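Local coordinates for putative fumarylacetoacetate hydrolase family protein (Yersinia pestis, PDB 3S52) that is of unknown function but belongs to the fumarylacetoacetate hydrolase family and pairs with a second copy of itself in the assembly, at residues 21-26 / 180-185; 41-46 / 175-180; 65-70 / 105-110. All blocks are in the same frame, centred on the assembly; numbering follows the deposited sequence.

Contact 1: residues 21-26 / 180-185; sequences KVVCVG and RFFTLR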
loop_
_atom_site.group_PDB
_atom_site.type_symbol
_atom_site.label_atom_id
_atom_site.label_comp_id
_atom_site.label_asym_id
_atom_site.label_seq_id
_atom_site.Cartn_x
_atom_site.Cartn_y
_atom_site.Cartn_z
ATOM N N LYS A 21 -5.907 -3.483 4.532
ATOM C CA LYS A 21 -4.913 -3.681 3.477
ATOM C C LYS A 21 -4.758 -5.140 3.077
ATOM O O LYS A 21 -5.266 -6.052 3.744
ATOM C CB LYS A 21 -3.541 -3.106 3.883
ATOM C CG LYS A 21 -2.875 -3.825 5.085
ATOM C CD LYS A 21 -1.496 -3.220 5.410
ATOM C CE LYS A 21 -0.922 -3.778 6.732
ATOM N NZ LYS A 21 -1.794 -3.474 7.921
ATOM N N VAL A 22 -4.028 -5.332 1.985
ATOM C CA VAL A 22 -3.684 -6.641 1.448
ATOM C C VAL A 22 -2.160 -6.654 1.269
ATOM O O VAL A 22 -1.626 -5.807 0.563
ATOM C CB VAL A 22 -4.362 -6.840 0.080
ATOM C CG1 VAL A 22 -4.120 -8.248 -0.455
ATOM C CG2 VAL A 22 -5.837 -6.552 0.191
ATOM N N VAL A 23 -1.466 -7.570 1.946
ATOM C CA VAL A 23 -0.011 -7.692 1.827
ATOM C C VAL A 23 0.257 -8.879 0.925
ATOM O O VAL A 23 -0.333 -9.937 1.090
ATOM C CB VAL A 23 0.684 -7.835 3.204
ATOM C CG1 VAL A 23 2.231 -7.792 3.065
ATOM C CG2 VAL A 23 0.220 -6.742 4.135
ATOM N N CYS A 24 1.119 -8.680 -0.059
ATOM C CA CYS A 24 1.231 -9.601 -1.181
ATOM C C CYS A 24 2.662 -9.982 -1.389
ATOM O O CYS A 24 3.560 -9.220 -1.039
ATOM C CB CYS A 24 0.735 -8.927 -2.467
ATOM S SG CYS A 24 -0.922 -8.217 -2.351
ATOM N N VAL A 25 2.884 -11.155 -1.981
ATOM C CA VAL A 25 4.241 -11.573 -2.301
ATOM C C VAL A 25 4.423 -11.755 -3.809
ATOM O O VAL A 25 3.581 -12.352 -4.471
ATOM C CB VAL A 25 4.627 -12.871 -1.570
ATOM C CG1 VAL A 25 3.742 -14.067 -2.042
ATOM C CG2 VAL A 25 6.114 -13.162 -1.762
ATOM N N GLY A 26 5.518 -11.234 -4.354
ATOM C CA GLY A 26 5.830 -11.478 -5.760
ATOM C C GLY A 26 6.842 -12.601 -5.901
ATOM O O GLY A 26 7.533 -12.949 -4.941
ATOM N N ARG A 180 7.224 -8.666 10.215
ATOM C CA ARG A 180 8.412 -7.966 10.711
ATOM C C ARG A 180 8.383 -6.524 10.239
ATOM O O ARG A 180 8.916 -5.640 10.886
ATOM C CB ARG A 180 9.702 -8.616 10.214
ATOM C CG ARG A 180 10.005 -9.998 10.796
ATOM C CD ARG A 180 11.347 -10.512 10.250
ATOM N NE ARG A 180 12.427 -9.574 10.555
ATOM C CZ ARG A 180 13.556 -9.472 9.863
ATOM N NH1 ARG A 180 13.769 -10.244 8.803
ATOM N NH2 ARG A 180 14.470 -8.584 10.230
ATOM N N PHE A 181 7.749 -6.305 9.094
ATOM C CA PHE A 181 7.645 -4.983 8.473
ATOM C C PHE A 181 6.308 -4.323 8.782
ATOM O O PHE A 181 6.262 -3.140 9.124
ATOM C CB PHE A 181 7.901 -5.035 6.955
ATOM C CG PHE A 181 9.321 -5.373 6.606
ATOM C CD1 PHE A 181 10.263 -4.360 6.406
ATOM C CD2 PHE A 181 9.728 -6.697 6.512
ATOM C CE1 PHE A 181 11.576 -4.664 6.091
ATOM C CE2 PHE A 181 11.033 -7.016 6.199
ATOM C CZ PHE A 181 11.968 -5.998 5.989
ATOM N N PHE A 182 5.225 -5.054 8.513
ATOM C CA PHE A 182 3.874 -4.512 8.635
ATOM C C PHE A 182 3.052 -5.211 9.719
ATOM O O PHE A 182 2.975 -6.435 9.764
ATOM C CB PHE A 182 3.166 -4.603 7.282
ATOM C CG PHE A 182 4.081 -4.327 6.114
ATOM C CD1 PHE A 182 4.586 -3.053 5.901
ATOM C CD2 PHE A 182 4.441 -5.334 5.243
ATOM C CE1 PHE A 182 5.429 -2.792 4.838
ATOM C CE2 PHE A 182 5.286 -5.073 4.176
ATOM C CZ PHE A 182 5.784 -3.804 3.987
ATOM N N THR A 183 2.472 -4.431 10.621
ATOM C CA THR A 183 1.488 -5.009 11.528
ATOM C C THR A 183 0.326 -5.494 10.665
ATOM O O THR A 183 -0.207 -4.743 9.846
ATOM C CB THR A 183 0.983 -3.979 12.558
ATOM O OG1 THR A 183 2.010 -3.740 13.529
ATOM C CG2 THR A 183 -0.286 -4.495 13.272
ATOM N N LEU A 184 -0.050 -6.756 10.816
ATOM C CA LEU A 184 -1.191 -7.284 10.084
ATOM C C LEU A 184 -2.394 -7.308 11.016
ATOM O O LEU A 184 -2.449 -8.113 11.942
ATOM C CB LEU A 184 -0.894 -8.684 9.547
ATOM C CG LEU A 184 0.391 -8.850 8.732
ATOM C CD1 LEU A 184 0.489 -10.255 8.172
ATOM C CD2 LEU A 184 0.474 -7.818 7.617
ATOM N N ARG A 185 -3.346 -6.410 10.785
ATOM C CA ARG A 185 -4.481 -6.294 11.680
ATOM C C ARG A 185 -5.473 -7.410 11.384
ATOM O O ARG A 185 -5.485 -7.966 10.283
ATOM C CB ARG A 185 -5.139 -4.925 11.529
ATOM C CG ARG A 185 -4.214 -3.716 11.826
ATOM C CD ARG A 185 -5.035 -2.488 12.263
ATOM N NE ARG A 185 -4.262 -1.240 12.368
ATOM C CZ ARG A 185 -3.450 -0.947 13.380
ATOM N NH1 ARG A 185 -2.804 0.211 13.405
ATOM N NH2 ARG A 185 -3.271 -1.816 14.365
#

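Contact 2: residues 41-46 / 175-180; sequences SVEPVL and ISYMSR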
loop_
_atom_site.group_PDB
_atom_site.type_symbol
_atom_site.label_atom_id
_atom_site.label_comp_id
_atom_site.label_asym_id
_atom_site.label_seq_id
_atom_site.Cartn_x
_atom_site.Cartn_y
_atom_site.Cartn_z
ATOM N N SER A 41 14.358 -14.020 -5.258
ATOM C CA SER A 41 14.994 -13.037 -4.395
ATOM C C SER A 41 15.398 -13.728 -3.104
ATOM O O SER A 41 14.816 -14.745 -2.739
ATOM C CB SER A 41 14.027 -11.884 -4.118
ATOM O OG SER A 41 14.617 -10.900 -3.296
ATOM N N VAL A 42 16.410 -13.210 -2.415
ATOM C CA VAL A 42 16.838 -13.886 -1.198
ATOM C C VAL A 42 15.708 -13.901 -0.194
ATOM O O VAL A 42 15.426 -14.932 0.420
ATOM C CB VAL A 42 18.062 -13.242 -0.555
ATOM C CG1 VAL A 42 18.322 -13.896 0.818
ATOM C CG2 VAL A 42 19.258 -13.376 -1.477
ATOM N N GLU A 43 15.053 -12.755 -0.041
ATOM C CA GLU A 43 13.905 -12.637 0.857
ATOM C C GLU A 43 12.646 -12.309 0.069
ATOM O O GLU A 43 12.719 -11.736 -1.031
ATOM C CB GLU A 43 14.163 -11.547 1.891
ATOM C CG GLU A 43 15.536 -11.651 2.530
ATOM C CD GLU A 43 15.688 -10.730 3.709
ATOM O OE1 GLU A 43 15.004 -10.972 4.731
ATOM O OE2 GLU A 43 16.461 -9.757 3.603
ATOM N N PRO A 44 11.481 -12.677 0.624
ATOM C CA PRO A 44 10.223 -12.491 -0.089
ATOM C C PRO A 44 10.079 -11.072 -0.600
ATOM O O PRO A 44 10.381 -10.111 0.107
ATOM C CB PRO A 44 9.175 -12.774 0.976
ATOM C CG PRO A 44 9.849 -13.779 1.889
ATOM C CD PRO A 44 11.321 -13.498 1.843
ATOM N N VAL A 45 9.615 -10.963 -1.836
ATOM C CA VAL A 45 9.276 -9.682 -2.444
ATOM C C VAL A 45 7.886 -9.269 -1.974
ATOM O O VAL A 45 6.914 -9.982 -2.192
ATOM C CB VAL A 45 9.284 -9.827 -3.960
ATOM C CG1 VAL A 45 8.843 -8.540 -4.618
ATOM C CG2 VAL A 45 10.688 -10.235 -4.417
ATOM N N LEU A 46 7.802 -8.129 -1.300
ATOM C CA LEU A 46 6.554 -7.716 -0.653
ATOM C C LEU A 46 6.016 -6.428 -1.252
ATOM O O LEU A 46 6.765 -5.483 -1.476
ATOM C CB LEU A 46 6.780 -7.502 0.849
ATOM C CG LEU A 46 7.184 -8.744 1.648
ATOM C CD1 LEU A 46 7.047 -8.469 3.130
ATOM C CD2 LEU A 46 6.261 -9.909 1.264
ATOM N N ILE A 175 4.047 -15.187 6.247
ATOM C CA ILE A 175 3.275 -14.241 7.022
ATOM C C ILE A 175 4.095 -13.780 8.217
ATOM O O ILE A 175 4.048 -12.618 8.605
ATOM C CB ILE A 175 1.918 -14.814 7.451
ATOM C CG1 ILE A 175 1.048 -15.064 6.219
ATOM C CG2 ILE A 175 1.212 -13.851 8.389
ATOM C CD1 ILE A 175 -0.326 -15.663 6.550
ATOM N N SER A 176 4.874 -14.692 8.784
ATOM C CA SER A 176 5.761 -14.325 9.869
ATOM C C SER A 176 6.704 -13.233 9.379
ATOM O O SER A 176 6.849 -12.183 10.007
ATOM C CB SER A 176 6.541 -15.551 10.350
ATOM O OG SER A 176 7.451 -15.200 11.368
ATOM N N TYR A 177 7.326 -13.478 8.236
ATOM C CA TYR A 177 8.218 -12.495 7.632
ATOM C C TYR A 177 7.549 -11.126 7.402
ATOM O O TYR A 177 8.089 -10.089 7.825
ATOM C CB TYR A 177 8.817 -13.044 6.333
ATOM C CG TYR A 177 9.722 -12.063 5.627
ATOM C CD1 TYR A 177 10.974 -11.733 6.144
ATOM C CD2 TYR A 177 9.317 -11.448 4.456
ATOM C CE1 TYR A 177 11.804 -10.815 5.494
ATOM C CE2 TYR A 177 10.138 -10.540 3.793
ATOM C CZ TYR A 177 11.376 -10.226 4.314
ATOM O OH TYR A 177 12.172 -9.313 3.641
HETATM N N MSE A 178 6.383 -11.119 6.755
HETATM C CA MSE A 178 5.646 -9.869 6.497
HETATM C C MSE A 178 5.425 -9.069 7.779
HETATM O O MSE A 178 5.520 -7.847 7.795
HETATM C CB MSE A 178 4.277 -10.144 5.859
HETATM C CG MSE A 178 4.321 -10.743 4.470
HETATM SE SE MSE A 178 2.534 -11.419 3.937
HETATM C CE MSE A 178 2.916 -11.686 1.999
ATOM N N SER A 179 5.114 -9.764 8.857
ATOM C CA SER A 179 4.794 -9.091 10.121
ATOM C C SER A 179 6.022 -8.411 10.741
ATOM O O SER A 179 5.876 -7.670 11.702
ATOM C CB SER A 179 4.198 -10.080 11.131
ATOM O OG SER A 179 5.220 -10.891 11.718
ATOM N N ARG A 180 7.224 -8.666 10.215
ATOM C CA ARG A 180 8.412 -7.966 10.711
ATOM C C ARG A 180 8.383 -6.524 10.239
ATOM O O ARG A 180 8.916 -5.640 10.886
ATOM C CB ARG A 180 9.702 -8.616 10.214
ATOM C CG ARG A 180 10.005 -9.998 10.796
ATOM C CD ARG A 180 11.347 -10.512 10.250
ATOM N NE ARG A 180 12.427 -9.574 10.555
ATOM C CZ ARG A 180 13.556 -9.472 9.863
ATOM N NH1 ARG A 180 13.769 -10.244 8.803
ATOM N NH2 ARG A 180 14.470 -8.584 10.230
#

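Contact 3: residues 65-70 / 105-110; sequences KDFGSV and LTLREL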
loop_
_atom_site.group_PDB
_atom_site.type_symbol
_atom_site.label_atom_id
_atom_site.label_comp_id
_atom_site.label_asym_id
_atom_site.label_seq_id
_atom_site.Cartn_x
_atom_site.Cartn_y
_atom_site.Cartn_z
ATOM N N LYS A 65 -9.181 0.850 -18.803
ATOM C CA LYS A 65 -8.929 0.747 -20.243
ATOM C C LYS A 65 -7.704 1.484 -20.818
ATOM O O LYS A 65 -7.295 1.193 -21.948
ATOM C CB LYS A 65 -10.185 1.167 -21.031
ATOM C CG LYS A 65 -11.443 0.330 -20.755
ATOM C CD LYS A 65 -11.168 -1.178 -20.852
ATOM C CE LYS A 65 -12.428 -2.020 -20.593
ATOM N NZ LYS A 65 -12.948 -1.907 -19.190
ATOM N N ASP A 66 -7.131 2.441 -20.087
ATOM C CA ASP A 66 -6.088 3.300 -20.685
ATOM C C ASP A 66 -4.612 3.032 -20.338
ATOM O O ASP A 66 -3.703 3.727 -20.842
ATOM C CB ASP A 66 -6.427 4.783 -20.513
ATOM C CG ASP A 66 -7.595 5.232 -21.382
ATOM O OD1 ASP A 66 -7.975 4.497 -22.328
ATOM O OD2 ASP A 66 -8.129 6.333 -21.108
ATOM N N PHE A 67 -4.386 2.071 -19.449
ATOM C CA PHE A 67 -3.065 1.832 -18.868
ATOM C C PHE A 67 -2.267 0.680 -19.475
ATOM O O PHE A 67 -1.230 0.279 -18.930
ATOM C CB PHE A 67 -3.160 1.745 -17.341
ATOM C CG PHE A 67 -3.625 3.027 -16.706
ATOM C CD1 PHE A 67 -3.040 4.238 -17.060
ATOM C CD2 PHE A 67 -4.661 3.030 -15.787
ATOM C CE1 PHE A 67 -3.471 5.429 -16.498
ATOM C CE2 PHE A 67 -5.097 4.218 -15.221
ATOM C CZ PHE A 67 -4.501 5.418 -15.582
ATOM N N GLY A 68 -2.783 0.113 -20.558
ATOM C CA GLY A 68 -2.135 -1.014 -21.199
ATOM C C GLY A 68 -2.876 -2.278 -20.807
ATOM O O GLY A 68 -3.973 -2.211 -20.260
ATOM N N SER A 69 -2.290 -3.433 -21.091
ATOM C CA SER A 69 -2.985 -4.692 -20.853
ATOM C C SER A 69 -3.042 -5.020 -19.365
ATOM O O SER A 69 -2.118 -4.708 -18.608
ATOM C CB SER A 69 -2.318 -5.830 -21.621
ATOM O OG SER A 69 -0.985 -6.007 -21.172
ATOM N N VAL A 70 -4.155 -5.623 -18.962
ATOM C CA VAL A 70 -4.377 -6.068 -17.601
ATOM C C VAL A 70 -4.265 -7.595 -17.543
ATOM O O VAL A 70 -4.985 -8.307 -18.256
ATOM C CB VAL A 70 -5.774 -5.610 -17.119
ATOM C CG1 VAL A 70 -6.050 -6.093 -15.718
ATOM C CG2 VAL A 70 -5.886 -4.091 -17.197
ATOM N N LEU A 105 -4.576 -8.414 -9.988
ATOM C CA LEU A 105 -4.599 -7.864 -11.345
ATOM C C LEU A 105 -3.474 -6.866 -11.475
ATOM O O LEU A 105 -3.259 -6.040 -10.590
ATOM C CB LEU A 105 -5.922 -7.161 -11.676
ATOM C CG LEU A 105 -7.253 -7.911 -11.569
ATOM C CD1 LEU A 105 -8.385 -6.999 -12.002
ATOM C CD2 LEU A 105 -7.235 -9.173 -12.402
ATOM N N THR A 106 -2.788 -6.907 -12.606
ATOM C CA THR A 106 -1.539 -6.185 -12.733
ATOM C C THR A 106 -1.511 -5.470 -14.063
ATOM O O THR A 106 -1.850 -6.059 -15.084
ATOM C CB THR A 106 -0.359 -7.170 -12.679
ATOM O OG1 THR A 106 -0.367 -7.858 -11.421
ATOM C CG2 THR A 106 0.997 -6.435 -12.868
ATOM N N LEU A 107 -1.066 -4.221 -14.081
ATOM C CA LEU A 107 -0.904 -3.591 -15.380
ATOM C C LEU A 107 0.510 -3.956 -15.753
ATOM O O LEU A 107 1.474 -3.306 -15.354
ATOM C CB LEU A 107 -1.078 -2.076 -15.250
ATOM C CG LEU A 107 -2.502 -1.681 -14.825
ATOM C CD1 LEU A 107 -2.631 -0.188 -14.477
ATOM C CD2 LEU A 107 -3.494 -2.068 -15.903
ATOM N N ARG A 108 0.622 -4.973 -16.594
ATOM C CA ARG A 108 1.887 -5.678 -16.741
ATOM C C ARG A 108 2.909 -4.816 -17.457
ATOM O O ARG A 108 4.090 -4.860 -17.129
ATOM C CB ARG A 108 1.696 -7.000 -17.490
ATOM C CG ARG A 108 2.977 -7.808 -17.661
ATOM C CD ARG A 108 2.730 -9.150 -18.347
ATOM N NE ARG A 108 3.967 -9.922 -18.482
ATOM C CZ ARG A 108 4.023 -11.197 -18.865
ATOM N NH1 ARG A 108 2.913 -11.866 -19.153
ATOM N NH2 ARG A 108 5.196 -11.809 -18.958
ATOM N N GLU A 109 2.452 -4.053 -18.450
ATOM C CA GLU A 109 3.332 -3.161 -19.195
ATOM C C GLU A 109 3.905 -2.083 -18.284
ATOM O O GLU A 109 5.104 -1.818 -18.315
ATOM C CB GLU A 109 2.596 -2.519 -20.384
ATOM C CG GLU A 109 2.054 -3.519 -21.416
ATOM C CD GLU A 109 1.105 -2.876 -22.433
ATOM O OE1 GLU A 109 1.438 -1.791 -22.969
ATOM O OE2 GLU A 109 0.024 -3.454 -22.695
ATOM N N LEU A 110 3.051 -1.457 -17.480
ATOM C CA LEU A 110 3.533 -0.460 -16.516
ATOM C C LEU A 110 4.509 -1.093 -15.535
ATOM O O LEU A 110 5.601 -0.566 -15.307
ATOM C CB LEU A 110 2.381 0.184 -15.738
ATOM C CG LEU A 110 1.571 1.325 -16.345
ATOM C CD1 LEU A 110 0.635 1.908 -15.291
ATOM C CD2 LEU A 110 2.481 2.402 -16.893
HETATM O O HOH W 1 -0.013 -2.081 -18.373
#

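Contact 1: residues 21-26 / 180-185
At Lys21 the chain leaves the backbone with CG in the crowded position between N and the carbonyl carbon (chi1 65°), runs extended through the next two torsions, and bends only at chi4 (-61°), which turns NZ onto the turn that follows helix 171-181. There Lys21 NZ gives a hydrogen bond of 2.8 Å to Thr183 O, almost along the C=O axis (168° at the oxygen). The same ammonium forms a salt bridge with Asp188, whose carboxylate also accepts the backbone N-H of Arg185, so one acid ties the lysine to the loop a second time.

Two residues along the strand, Val23 faces the other segment with its two methyl groups divided between two partners. Val23 CG1, anti to the backbone N, meets the ring obliquely, 4.0 Å from Phe182 CD2; Val23 CG2, beside that N, reaches 3.7 Å from Leu184 CD2, the two side chains crossing at about a right angle. The Phe182 ring carries Phe181 CB over the centre of one face, 3.6 Å above its plane, and the Phe182 side chain also touches Ile48 of the neighbouring strand 45-50.

The polar ends of the loop look to the second subunit: Thr183 OG1 bonds to its Asp128 and Arg185 pairs with its Glu51. The contact thus fastens a helix-to-strand connection to strand 21-26 of the mixed sheet, next to the subunit interface. Because Lys21 is buried, the Thr183 carbonyl, met nearly end-on, and the Asp188 carboxylate would be expected to stabilise its positive charge, while the valine supplies the apolar half of the join.

Contact 2: residues 41-46 / 175-180
Tyr177 and Leu46 fill the close-packed half of this contact, where helix 171-181 lies against the start of strand 45-50. With CG anti to its backbone N (chi1 178°), Tyr177 reaches from the helix to meet Pro44 tip to tip. Pro44 CD stands over one face of the ring, offset toward the rim, in a CH-pi contact 4.0 Å from the Tyr177 centroid, and Pro44 CG comes within 3.5 Å of Tyr177 CD2. Deeper in, Leu46 CD1 divides itself between Tyr177 CE2, which it approaches obliquely at 3.8 Å, and the CG of selenomethionine Met178, also at 3.8 Å. Met178 continues inward to Val23 and Val25 of strand 21-26.

The outer side is looser. Glu43 crosses Tyr177 at about a right angle, its carboxylate plane turned 57° from the ring and Glu43 OE1 lying 3.3 Å from Tyr177 CE1. Within the two segments the opposite charge is Arg180, whose NH1 remains 4.3 Å from Glu43 OE1, beyond a salt bridge, and both residues are exposed to solvent. The Tyr177 hydroxyl bonds to Lys123 of the second subunit, which also grips Pro44 O.

One aromatic ring therefore marks the change of chemistry: apolar contacts join the helix to the strand and to the loop before it, more buried toward Leu46 and Met178, whereas the charged pair outside probably adds only a weak, solvent-screened attraction.

Contact 3: residues 65-70 / 105-110
The contact belongs to the junction where strand 96-107 passes into helix 108-117, with Leu107 at the N-cap position, and where the loop leading into strand 70-80 crosses the first turn of that helix. Glu109 is its polar centre. Its CG lies anti to the carbonyl carbon (chi1 -60°) and the chain runs extended beyond, carrying OE2 to Ser69. Ser69 N donates to Glu109 OE2 at 2.8 Å, fairly straight (161°) but from above the carboxylate plane; Ser69 OG, in the crowded position between N and the carbonyl carbon, donates to the anti lone pair of the same oxygen at 3.1 Å. Gly68 slips past this carboxylate, where a CB would clash with Glu109 CD.

A water joins the backbones, giving a hydrogen bond to Phe67 O at 2.7 Å and accepting from Leu110 N. Ser69 O also takes a weak bond from Arg108 N.

On the apolar side Leu107 splits its methyls. Leu107 CD1 comes obliquely to the phenylalanine, 3.5 Å from Phe67 CB, and Leu107 CD2 presses on Val70 CG2 at 3.4 Å, closer than usual for carbons, the two side chains lying side by side. The Phe67 ring leads away to stack on Phe181 of the second subunit.

Polar bonds thus join the loop to the helix start, while Leu107 packs against Phe67 and Val70. Two donors from one serine grip Glu109 OE2, which should limit the movement of the carboxylate and would tend to favour its ionised form, as would its place in the first turn, where the positive end of the helix dipole lies.

In the fold
Contacts 1 and 2 work as neighbours, their centres about 9 Å apart: contact 1 sets the exit of helix 171-181 against strand 21-26, contact 2 the helix itself against strand 45-50 and the loop before it. They share Arg180 and touch through Gly26 N and Val45 O. Contact 1 is buried and encloses a charge; contact 2 is only partly buried and relies on apolar and CH-pi packing. Contact 3, also partly buried, reaches the same mixed sheet, its centre about 23 and 26 Å from those of contacts 1 and 2; there a carboxylate bonds directly across the segments, beside a water. Across the dimer, its Phe67 meets Arg180 and Phe181 at the other subunit's helix end.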